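Local coordinates for RND efflux system, outer membrane lipoprotein, NodT family (Burkholderia mallei, PDB 6U94) that belongs to the outer membrane factor family and probably acts as the outer-membrane exit channel of an RND-type efflux system, at residues Ala294-Gln298 with Pro342-Ala346; Ala302-Pro308 with Tyr367-Ile371. All blocks are in the same frame, centred on the assembly; numbering follows the deposited sequence.

Contact 1: residues Ala294-Gln298 with Pro342-Ala346. Unlike the reference sequence in segment 294-298: Gln298 (reference Asn).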
ATOM      1  N   ALA A 294      -7.806 -27.524  18.895  1.00 60.70           N
ATOM      2  CA  ALA A 294      -9.106 -27.974  19.380  1.00 71.46           C
ATOM      3  C   ALA A 294      -9.502 -29.313  18.773  1.00 77.10           C
ATOM      4  O   ALA A 294     -10.232 -30.086  19.404  1.00 84.84           O
ATOM      5  CB  ALA A 294     -10.172 -26.921  19.087  1.00 62.45           C
ATOM      6  N   ALA A 295      -9.034 -29.609  17.563  1.00 75.25           N
ATOM      7  CA  ALA A 295      -9.287 -30.898  16.934  1.00 78.12           C
ATOM      8  C   ALA A 295      -8.265 -31.963  17.330  1.00 79.31           C
ATOM      9  O   ALA A 295      -8.184 -32.998  16.660  1.00 79.71           O
ATOM     10  CB  ALA A 295      -9.319 -30.743  15.410  1.00 73.69           C
ATOM     11  N   ASN A 296      -7.484 -31.714  18.385  1.00 76.02           N
ATOM     12  CA  ASN A 296      -6.530 -32.659  18.967  1.00 72.37           C
ATOM     13  C   ASN A 296      -5.320 -32.926  18.081  1.00 68.50           C
ATOM     14  O   ASN A 296      -4.646 -33.947  18.250  1.00 70.42           O
ATOM     15  CB  ASN A 296      -7.204 -33.989  19.328  1.00 77.39           C
ATOM     16  CG  ASN A 296      -7.402 -34.148  20.812  1.00 79.44           C
ATOM     17  OD1 ASN A 296      -6.699 -33.526  21.607  1.00 79.89           O
ATOM     18  ND2 ASN A 296      -8.355 -34.986  21.197  1.00 84.99           N
ATOM     19  N   ALA A 297      -5.013 -32.037  17.143  1.00 68.93           N
ATOM     20  CA  ALA A 297      -3.815 -32.224  16.344  1.00 61.89           C
ATOM     21  C   ALA A 297      -2.599 -31.655  17.067  1.00 58.06           C
ATOM     22  O   ALA A 297      -2.712 -30.784  17.933  1.00 58.27           O
ATOM     23  CB  ALA A 297      -3.971 -31.571  14.967  1.00 60.67           C
ATOM     24  N   GLN A 298      -1.425 -32.171  16.708  1.00 57.45           N
ATOM     25  CA  GLN A 298      -0.158 -31.639  17.195  1.00 60.47           C
ATOM     26  C   GLN A 298       0.345 -30.583  16.208  1.00 63.44           C
ATOM     27  O   GLN A 298       0.637 -30.892  15.046  1.00 58.67           O
ATOM     28  CB  GLN A 298       0.853 -32.771  17.393  1.00 69.43           C
ATOM     29  CG  GLN A 298       2.312 -32.452  17.082  1.00 77.28           C
ATOM     30  CD  GLN A 298       3.014 -31.567  18.099  1.00 86.45           C
ATOM     31  OE1 GLN A 298       2.414 -30.680  18.707  1.00 93.83           O
ATOM     32  NE2 GLN A 298       4.311 -31.800  18.273  1.00 86.57           N
ATOM     33  N   PRO A 342       3.392 -37.589  13.578  1.00 69.77           N
ATOM     34  CA  PRO A 342       1.941 -37.784  13.477  1.00 67.77           C
ATOM     35  C   PRO A 342       1.204 -36.500  13.824  1.00 63.87           C
ATOM     36  O   PRO A 342       1.424 -35.896  14.877  1.00 62.44           O
ATOM     37  CB  PRO A 342       1.657 -38.896  14.496  1.00 70.76           C
ATOM     38  CG  PRO A 342       2.974 -39.582  14.685  1.00 73.51           C
ATOM     39  CD  PRO A 342       4.010 -38.509  14.547  1.00 70.50           C
ATOM     40  N   ILE A 343       0.326 -36.075  12.918  1.00 64.21           N
ATOM     41  CA  ILE A 343      -0.446 -34.870  13.184  1.00 61.29           C
ATOM     42  C   ILE A 343      -1.547 -35.154  14.197  1.00 66.08           C
ATOM     43  O   ILE A 343      -1.873 -34.296  15.025  1.00 66.56           O
ATOM     44  CB  ILE A 343      -0.996 -34.299  11.866  1.00 57.56           C
ATOM     45  CG1 ILE A 343       0.164 -33.771  11.016  1.00 58.67           C
ATOM     46  CG2 ILE A 343      -2.009 -33.202  12.127  1.00 55.03           C
ATOM     47  CD1 ILE A 343      -0.252 -33.234   9.663  1.00 58.15           C
ATOM     48  N   PHE A 344      -2.109 -36.357  14.180  1.00 73.51           N
ATOM     49  CA  PHE A 344      -3.195 -36.724  15.073  1.00 74.81           C
ATOM     50  C   PHE A 344      -2.751 -37.810  16.042  1.00 85.87           C
ATOM     51  O   PHE A 344      -2.030 -38.740  15.663  1.00 84.07           O
ATOM     52  CB  PHE A 344      -4.412 -37.203  14.283  1.00 73.27           C
ATOM     53  CG  PHE A 344      -5.016 -36.149  13.411  1.00 76.56           C
ATOM     54  CD1 PHE A 344      -5.837 -35.173  13.951  1.00 76.30           C
ATOM     55  CD2 PHE A 344      -4.758 -36.126  12.050  1.00 80.56           C
ATOM     56  CE1 PHE A 344      -6.395 -34.193  13.149  1.00 78.36           C
ATOM     57  CE2 PHE A 344      -5.311 -35.151  11.243  1.00 81.72           C
ATOM     58  CZ  PHE A 344      -6.133 -34.185  11.794  1.00 80.99           C
ATOM     59  N   ASN A 345      -3.185 -37.684  17.297  1.00 97.59           N
ATOM     60  CA  ASN A 345      -2.954 -38.741  18.272  1.00109.16           C
ATOM     61  C   ASN A 345      -3.823 -39.961  18.002  1.00112.17           C
ATOM     62  O   ASN A 345      -3.511 -41.051  18.491  1.00114.97           O
ATOM     63  CB  ASN A 345      -3.208 -38.214  19.687  1.00115.71           C
ATOM     64  CG  ASN A 345      -2.415 -36.956  19.994  1.00116.32           C
ATOM     65  OD1 ASN A 345      -1.260 -37.021  20.413  1.00115.93           O
ATOM     66  ND2 ASN A 345      -3.036 -35.800  19.784  1.00115.76           N
ATOM     67  N   ALA A 346      -4.892 -39.802  17.231  1.00110.97           N
ATOM     68  CA  ALA A 346      -5.812 -40.882  16.914  1.00110.29           C
ATOM     69  C   ALA A 346      -5.495 -41.474  15.545  1.00106.21           C
ATOM     70  O   ALA A 346      -4.670 -40.957  14.785  1.00 97.71           O
ATOM     71  CB  ALA A 346      -7.258 -40.383  16.959  1.00112.18           C
TER

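Contact 2: residues Ala302-Pro308 with Tyr367-Ile371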
ATOM      1  N   ALA A 302       2.276 -30.410  12.424  1.00 43.30           N
ATOM      2  CA  ALA A 302       1.658 -29.747  11.283  1.00 49.02           C
ATOM      3  C   ALA A 302       2.601 -28.716  10.672  1.00 52.92           C
ATOM      4  O   ALA A 302       2.658 -28.569   9.446  1.00 53.10           O
ATOM      5  CB  ALA A 302       0.339 -29.102  11.708  1.00 47.94           C
ATOM      6  N   ARG A 303       3.355 -27.999  11.509  1.00 54.73           N
ATOM      7  CA  ARG A 303       4.349 -27.064  10.997  1.00 54.59           C
ATOM      8  C   ARG A 303       5.452 -27.798  10.250  1.00 57.90           C
ATOM      9  O   ARG A 303       5.880 -27.370   9.172  1.00 57.74           O
ATOM     10  CB  ARG A 303       4.934 -26.238  12.140  1.00 50.55           C
ATOM     11  CG  ARG A 303       4.026 -25.132  12.645  1.00 51.37           C
ATOM     12  CD  ARG A 303       4.699 -24.371  13.771  1.00 53.71           C
ATOM     13  NE  ARG A 303       3.818 -23.378  14.375  1.00 54.52           N
ATOM     14  CZ  ARG A 303       4.138 -22.650  15.440  1.00 54.18           C
ATOM     15  NH1 ARG A 303       5.320 -22.804  16.023  1.00 50.52           N
ATOM     16  NH2 ARG A 303       3.275 -21.769  15.925  1.00 56.70           N
ATOM     17  N   ALA A 304       5.927 -28.910  10.817  1.00 57.75           N
ATOM     18  CA  ALA A 304       6.943 -29.707  10.142  1.00 54.65           C
ATOM     19  C   ALA A 304       6.460 -30.164   8.773  1.00 56.43           C
ATOM     20  O   ALA A 304       7.238 -30.218   7.814  1.00 56.60           O
ATOM     21  CB  ALA A 304       7.327 -30.909  11.006  1.00 54.07           C
ATOM     22  N   ALA A 305       5.167 -30.477   8.659  1.00 53.50           N
ATOM     23  CA  ALA A 305       4.639 -30.999   7.405  1.00 51.62           C
ATOM     24  C   ALA A 305       4.363 -29.897   6.385  1.00 55.45           C
ATOM     25  O   ALA A 305       4.606 -30.089   5.190  1.00 54.61           O
ATOM     26  CB  ALA A 305       3.364 -31.803   7.666  1.00 48.48           C
ATOM     27  N   PHE A 306       3.859 -28.737   6.824  1.00 52.78           N
ATOM     28  CA  PHE A 306       3.266 -27.783   5.897  1.00 52.54           C
ATOM     29  C   PHE A 306       3.795 -26.354   5.981  1.00 51.84           C
ATOM     30  O   PHE A 306       3.329 -25.502   5.216  1.00 49.48           O
ATOM     31  CB  PHE A 306       1.741 -27.751   6.091  1.00 51.31           C
ATOM     32  CG  PHE A 306       1.078 -29.086   5.897  1.00 59.94           C
ATOM     33  CD1 PHE A 306       1.010 -29.668   4.642  1.00 60.56           C
ATOM     34  CD2 PHE A 306       0.515 -29.756   6.973  1.00 60.40           C
ATOM     35  CE1 PHE A 306       0.400 -30.894   4.461  1.00 63.28           C
ATOM     36  CE2 PHE A 306      -0.096 -30.984   6.800  1.00 63.31           C
ATOM     37  CZ  PHE A 306      -0.156 -31.554   5.545  1.00 66.27           C
ATOM     38  N   PHE A 307       4.744 -26.062   6.862  1.00 50.01           N
ATOM     39  CA  PHE A 307       5.188 -24.687   7.093  1.00 49.92           C
ATOM     40  C   PHE A 307       6.652 -24.551   6.703  1.00 50.03           C
ATOM     41  O   PHE A 307       7.536 -25.032   7.434  1.00 47.00           O
ATOM     42  CB  PHE A 307       4.977 -24.300   8.556  1.00 51.95           C
ATOM     43  CG  PHE A 307       4.731 -22.832   8.778  1.00 50.86           C
ATOM     44  CD1 PHE A 307       5.594 -21.877   8.272  1.00 50.88           C
ATOM     45  CD2 PHE A 307       3.627 -22.412   9.508  1.00 53.79           C
ATOM     46  CE1 PHE A 307       5.360 -20.524   8.488  1.00 49.90           C
ATOM     47  CE2 PHE A 307       3.385 -21.069   9.727  1.00 53.46           C
ATOM     48  CZ  PHE A 307       4.256 -20.121   9.214  1.00 56.06           C
ATOM     49  N   PRO A 308       6.960 -23.926   5.563  1.00 49.30           N
ATOM     50  CA  PRO A 308       8.366 -23.772   5.167  1.00 51.36           C
ATOM     51  C   PRO A 308       9.145 -22.947   6.182  1.00 49.09           C
ATOM     52  O   PRO A 308       8.617 -22.024   6.805  1.00 47.69           O
ATOM     53  CB  PRO A 308       8.283 -23.052   3.814  1.00 48.57           C
ATOM     54  CG  PRO A 308       6.886 -23.303   3.316  1.00 53.48           C
ATOM     55  CD  PRO A 308       6.035 -23.379   4.556  1.00 53.69           C
ATOM     56  N   TYR A 367      -5.425 -25.561   6.885  1.00 51.70           N
ATOM     57  CA  TYR A 367      -4.150 -25.064   7.391  1.00 51.27           C
ATOM     58  C   TYR A 367      -3.089 -25.052   6.298  1.00 58.87           C
ATOM     59  O   TYR A 367      -2.327 -24.085   6.171  1.00 61.44           O
ATOM     60  CB  TYR A 367      -3.703 -25.925   8.571  1.00 47.67           C
ATOM     61  CG  TYR A 367      -2.369 -25.559   9.182  1.00 40.81           C
ATOM     62  CD1 TYR A 367      -2.213 -24.390   9.915  1.00 40.35           C
ATOM     63  CD2 TYR A 367      -1.279 -26.408   9.067  1.00 39.81           C
ATOM     64  CE1 TYR A 367      -0.996 -24.066  10.489  1.00 40.32           C
ATOM     65  CE2 TYR A 367      -0.063 -26.095   9.640  1.00 49.80           C
ATOM     66  CZ  TYR A 367       0.074 -24.921  10.350  1.00 46.38           C
ATOM     67  OH  TYR A 367       1.286 -24.599  10.919  1.00 52.50           O
ATOM     68  N   GLU A 368      -3.031 -26.117   5.495  1.00 59.05           N
ATOM     69  CA  GLU A 368      -2.050 -26.182   4.418  1.00 55.78           C
ATOM     70  C   GLU A 368      -2.281 -25.079   3.393  1.00 59.61           C
ATOM     71  O   GLU A 368      -1.330 -24.423   2.952  1.00 53.63           O
ATOM     72  CB  GLU A 368      -2.098 -27.558   3.751  1.00 54.89           C
ATOM     73  CG  GLU A 368      -1.106 -27.737   2.612  1.00 56.22           C
ATOM     74  CD  GLU A 368      -1.254 -29.072   1.909  1.00 65.05           C
ATOM     75  OE1 GLU A 368      -2.325 -29.701   2.044  1.00 69.42           O
ATOM     76  OE2 GLU A 368      -0.299 -29.494   1.224  1.00 66.96           O
ATOM     77  N   HIS A 369      -3.543 -24.851   3.012  1.00 64.65           N
ATOM     78  CA  HIS A 369      -3.851 -23.825   2.020  1.00 72.12           C
ATOM     79  C   HIS A 369      -3.617 -22.425   2.572  1.00 69.01           C
ATOM     80  O   HIS A 369      -3.164 -21.534   1.844  1.00 68.45           O
ATOM     81  CB  HIS A 369      -5.296 -23.973   1.541  1.00 82.08           C
ATOM     82  CG  HIS A 369      -5.545 -25.221   0.756  1.00 95.88           C
ATOM     83  ND1 HIS A 369      -4.567 -25.830  -0.002  1.00100.30           N
ATOM     84  CD2 HIS A 369      -6.658 -25.979   0.614  1.00101.69           C
ATOM     85  CE1 HIS A 369      -5.069 -26.908  -0.580  1.00104.10           C
ATOM     86  NE2 HIS A 369      -6.335 -27.021  -0.222  1.00104.45           N
ATOM     87  N   THR A 370      -3.931 -22.211   3.851  1.00 62.38           N
ATOM     88  CA  THR A 370      -3.731 -20.897   4.454  1.00 57.69           C
ATOM     89  C   THR A 370      -2.257 -20.515   4.472  1.00 54.88           C
ATOM     90  O   THR A 370      -1.921 -19.330   4.368  1.00 59.09           O
ATOM     91  CB  THR A 370      -4.324 -20.877   5.870  1.00 57.43           C
ATOM     92  OG1 THR A 370      -5.741 -21.079   5.793  1.00 56.59           O
ATOM     93  CG2 THR A 370      -4.049 -19.549   6.574  1.00 50.45           C
ATOM     94  N   ILE A 371      -1.364 -21.500   4.577  1.00 53.95           N
ATOM     95  CA  ILE A 371       0.064 -21.209   4.573  1.00 52.57           C
ATOM     96  C   ILE A 371       0.551 -20.890   3.165  1.00 58.13           C
ATOM     97  O   ILE A 371       1.358 -19.973   2.970  1.00 58.06           O
ATOM     98  CB  ILE A 371       0.841 -22.383   5.198  1.00 54.08           C
ATOM     99  CG1 ILE A 371       0.484 -22.520   6.680  1.00 51.21           C
ATOM    100  CG2 ILE A 371       2.348 -22.202   5.020  1.00 38.51           C
ATOM    101  CD1 ILE A 371       1.104 -23.724   7.337  1.00 50.92           C
TER

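Contact 1: residues Ala294-Gln298 with Pro342-Ala346
Gln298, Ile343 and Phe344 bury the most surface in this contact, a compact example of how a turn between two helices can be pinned by a distant loop through its main chain. The helix 283-294 ends in a Schellman motif, with Asn296 at positive phi as its C-prime residue, and Gln298 is already the N-cap of helix 299-306. The turn is therefore short, with Ala295 the first residue to leave helical geometry. Gln298 N donates a well-aligned hydrogen bond to Ile343 O (2.7 Å, 164°), and the same carbonyl oxygen receives a CA-H...O contact from Ala297 CA at 3.1 Å. The Gln298 side chain leads away from the loop, and its OE1 makes a weak capping bond to Gly300 N.

Ile343 sets its CG2 against Ala297 CB at 3.8 Å, and its side chain also touches Ala301 and Phe306 of helix 299-306. Next in sequence, Phe344 is held at its backbone by Asn352, whose OD1 accepts a hydrogen bond from Phe344 N. Its ring swings back so that Phe344 CE1 lies 4.0 Å from Ala297 CB, with Ala295 O at the ring edge, 4.1 Å from CE1; Val364 of helix 362-415 also touches it. The Ala297 methyl thus packs against both apolar side chains. A weak bond from Asn345 ND2 to Asn296 O, 2.9 Å long but bent, adds a polar tie. The strongest directional bond joins backbone to backbone, so the firmest link depends on the course of the main chain rather than on the end of the Gln298 side chain.

Contact 2: residues Ala302-Pro308 with Tyr367-Ile371
Phe306 spreads one face of its ring over the aliphatic part of Glu368: Glu368 CB lies 4.2 Å from the ring centroid and 26° off its normal, a CH-pi contact, and Glu368 CG approaches Phe306 CD1 to 3.5 Å. The carboxylate of Glu368 forms a salt bridge with Arg359, so a single side chain serves an aromatic neighbour with its methylenes and a charge with its tip.

Tyr367, just before Glu368, and Ile371, a turn later, stand on the same side of their helix and both point toward the segment 302-308. Tyr367 CE2 rests on Ala302 CB at 3.7 Å. Tyr367 OH lies 3.3 Å from Arg303 CG and hydrogen-bonds to Glu289 of helix 283-294, which also forms a salt bridge with Arg303; two polar ends thereby converge on one acid at the margin of an apolar contact.

This is a helix-helix crossing at the end of a short helix: the axes of 302-306 and 367-371 approach to 10.6 Å at a signed angle of -56°. In outer membrane factors such as TolC, long helices of this kind build the periplasmic barrel, and 362-415 is one of the long helices here. Helix 299-306 gives way at Phe307, and the departing chain packs against Ile371. Ile371 CD1 lies 3.6 Å from Phe307 CD2, Ile371 CG2 sits over a face of the Phe307 ring and 3.4 Å from Phe306 O, and Pro308 CD packs on the same methyl, Ile371 CG2, at 3.9 Å, with Phe375 of the long helix touching the proline as well.

From the N terminus, helix 283-294 runs into the turn of contact 1, and helix 299-306 then delivers the first segment of contact 2. The chain leaves through a long, largely irregular excursion and returns at 342-346, closing contact 1 across 43 intervening residues. It goes on into helix 362-415, where contact 2 closes a loop of 58 residues. The segments alternate, so the two loops cross and neither nests inside the other. Their centres are 14 Å apart, and they touch directly: Ile343 CD1 packs on Phe306 CE2 at 3.6 Å. Together they tie both ends of helix 299-306, one to the returning loop and the other to the long helix.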